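Local coordinates for protein cytochrome P450 CYP260B1 (Sorangium cellulosum, PDB 5HIW) that belongs to the cytochrome P450 family of haem-thiolate proteins and carries a protoporphyrin IX with iron inside its largely helical fold, at residues 97-102 against 200-205. Numbering follows the deposited sequence.
Sequences SRYEEA and LGEIAR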
loop_
_atom_site.group_PDB
_atom_site.type_symbol
_atom_site.label_atom_id
_atom_site.label_comp_id
_atom_site.label_asym_id
_atom_site.label_seq_id
_atom_site.Cartn_x
_atom_site.Cartn_y
_atom_site.Cartn_z
ATOM N N SER A 97 -17.802 0.860 -6.881
ATOM C CA SER A 97 -18.298 0.346 -8.133
ATOM C C SER A 97 -18.453 1.477 -9.162
ATOM O O SER A 97 -18.162 1.289 -10.341
ATOM C CB SER A 97 -19.719 -0.267 -7.896
ATOM O OG SER A 97 -20.316 -0.571 -9.104
ATOM N N ARG A 98 -18.849 2.643 -8.681
ATOM C CA ARG A 98 -18.991 3.796 -9.597
ATOM C C ARG A 98 -17.707 4.078 -10.327
ATOM O O ARG A 98 -17.722 4.294 -11.559
ATOM C CB ARG A 98 -19.366 5.069 -8.826
ATOM C CG ARG A 98 -19.485 6.292 -9.761
ATOM C CD ARG A 98 -20.189 7.449 -9.008
ATOM N NE ARG A 98 -21.474 6.857 -8.600
ATOM C CZ ARG A 98 -22.371 7.363 -7.752
ATOM N NH1 ARG A 98 -22.213 8.583 -7.203
ATOM N NH2 ARG A 98 -23.462 6.622 -7.479
ATOM N N TYR A 99 -16.643 4.120 -9.550
ATOM C CA TYR A 99 -15.288 4.420 -10.118
ATOM C C TYR A 99 -14.598 3.270 -10.774
ATOM O O TYR A 99 -13.794 3.463 -11.712
ATOM C CB TYR A 99 -14.448 5.211 -9.120
ATOM C CG TYR A 99 -15.125 6.557 -8.972
ATOM C CD1 TYR A 99 -15.159 7.463 -10.049
ATOM C CD2 TYR A 99 -15.751 6.909 -7.793
ATOM C CE1 TYR A 99 -15.853 8.657 -9.942
ATOM C CE2 TYR A 99 -16.466 8.058 -7.685
ATOM C CZ TYR A 99 -16.512 8.948 -8.762
ATOM O OH TYR A 99 -17.205 10.144 -8.636
ATOM N N GLU A 100 -15.010 2.057 -10.421
ATOM C CA GLU A 100 -14.694 0.955 -11.293
ATOM C C GLU A 100 -15.129 1.192 -12.706
ATOM O O GLU A 100 -14.345 0.966 -13.688
ATOM C CB GLU A 100 -15.260 -0.380 -10.737
ATOM C CG GLU A 100 -15.221 -1.549 -11.731
ATOM C CD GLU A 100 -15.389 -2.950 -11.083
ATOM O OE1 GLU A 100 -15.481 -3.059 -9.872
ATOM O OE2 GLU A 100 -15.376 -3.959 -11.783
ATOM N N GLU A 101 -16.381 1.608 -12.875
ATOM C CA GLU A 101 -16.892 1.727 -14.219
ATOM C C GLU A 101 -16.390 3.011 -14.880
ATOM O O GLU A 101 -16.045 3.038 -16.056
ATOM C CB GLU A 101 -18.434 1.704 -14.198
ATOM C CG GLU A 101 -19.063 1.789 -15.581
ATOM C CD GLU A 101 -19.223 3.205 -16.149
ATOM O OE1 GLU A 101 -19.204 4.218 -15.405
ATOM O OE2 GLU A 101 -19.400 3.272 -17.385
ATOM N N ALA A 102 -16.410 4.085 -14.133
ATOM C CA ALA A 102 -16.106 5.417 -14.730
ATOM C C ALA A 102 -14.626 5.675 -14.859
ATOM O O ALA A 102 -14.217 6.414 -15.759
ATOM C CB ALA A 102 -16.734 6.505 -13.864
ATOM N N LEU A 200 -13.237 13.529 -6.467
ATOM C CA LEU A 200 -12.929 14.758 -5.715
ATOM C C LEU A 200 -14.281 15.406 -5.577
ATOM O O LEU A 200 -14.607 15.991 -4.542
ATOM C CB LEU A 200 -11.902 15.680 -6.426
ATOM C CG LEU A 200 -11.720 16.992 -5.656
ATOM C CD1 LEU A 200 -10.321 17.560 -5.926
ATOM C CD2 LEU A 200 -12.786 18.011 -6.090
ATOM N N GLY A 201 -15.094 15.303 -6.586
ATOM C CA GLY A 201 -16.522 15.761 -6.420
ATOM C C GLY A 201 -17.382 15.150 -5.305
ATOM O O GLY A 201 -18.081 15.885 -4.588
ATOM N N GLU A 202 -17.340 13.829 -5.127
ATOM C CA GLU A 202 -18.019 13.158 -4.008
ATOM C C GLU A 202 -17.412 13.656 -2.687
ATOM O O GLU A 202 -18.102 13.748 -1.669
ATOM C CB GLU A 202 -17.792 11.617 -3.990
ATOM C CG GLU A 202 -18.347 10.801 -5.168
ATOM C CD GLU A 202 -19.723 10.230 -4.902
ATOM O OE1 GLU A 202 -20.131 10.251 -3.710
ATOM O OE2 GLU A 202 -20.336 9.735 -5.876
ATOM N N ILE A 203 -16.123 13.945 -2.658
ATOM C CA ILE A 203 -15.502 14.348 -1.377
ATOM C C ILE A 203 -16.027 15.745 -0.998
ATOM O O ILE A 203 -16.378 16.015 0.166
ATOM C CB ILE A 203 -13.965 14.379 -1.481
ATOM C CG1 ILE A 203 -13.387 12.983 -1.393
ATOM C CG2 ILE A 203 -13.357 15.151 -0.364
ATOM C CD1 ILE A 203 -12.061 12.850 -2.128
ATOM N N ALA A 204 -16.103 16.621 -1.990
ATOM C CA ALA A 204 -16.525 17.998 -1.693
ATOM C C ALA A 204 -17.919 17.958 -1.107
ATOM O O ALA A 204 -18.211 18.605 -0.112
ATOM C CB ALA A 204 -16.416 18.868 -2.920
ATOM N N ARG A 205 -18.763 17.118 -1.669
ATOM C CA ARG A 205 -20.107 16.890 -1.138
ATOM C C ARG A 205 -20.215 16.169 0.208
ATOM O O ARG A 205 -21.059 16.542 1.051
ATOM C CB ARG A 205 -21.022 16.318 -2.264
ATOM C CG ARG A 205 -21.250 17.416 -3.338
ATOM C CD ARG A 205 -22.000 17.069 -4.635
ATOM N NE ARG A 205 -21.443 15.920 -5.371
ATOM C CZ ARG A 205 -21.732 14.620 -5.141
ATOM N NH1 ARG A 205 -22.589 14.229 -4.173
ATOM N NH2 ARG A 205 -21.147 13.678 -5.898
HETATM O O HOH W 1 -18.835 12.885 -7.767
#
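Glu-202 reaches from helix 199-209 to two neighbours on helix 93-113, meeting Arg-98 with its carboxylate and Tyr-99 with its CG. The backbones stay well apart, the nearest CA pair being Arg-98 and Glu-202 at 10.9 Å, so long side chains make the whole contact. Its inner, packed part centres on Tyr-99, whose side chain lies about 10 Å from the haem. The CG of Glu-202 lies 3.7 Å from Tyr-99 OH, near the plane of the ring at its edge, and the carboxylate stands perpendicular to that ring. Within the same helix, CG of Arg-98 sits 4.0 Å above one face of the Tyr-99 ring, over its centre, while Tyr-99 also touches Leu-139 of helix 130-140. Its hydroxyl is fixed mainly by a hydrogen bond with the carbonyl oxygen of Asp-197. A water adds a weak link between the two helices, donating to Tyr-99 OH at 3.3 Å and accepting from Arg-205 NH2 at 3.1 Å.

The outer part is looser: Arg-98 is exposed and its hydrogen bond is poorly aligned. The side chain starts with CG anti to the backbone N (chi1 179°) and bends at chi3, which brings NH1 to 2.6 Å from OE2 of the buried residue Glu-202. This salt bridge is short, but its N-H...O angle of 115° makes the hydrogen bond weak. OE1 of Glu-202 forms a second salt bridge with Arg-94, so the carboxylate is shared by two arginines, one on each oxygen. Only 126 Å² is buried in all: a side-chain-bridged helix-helix contact within the helix-rich part of the cytochrome P450 fold.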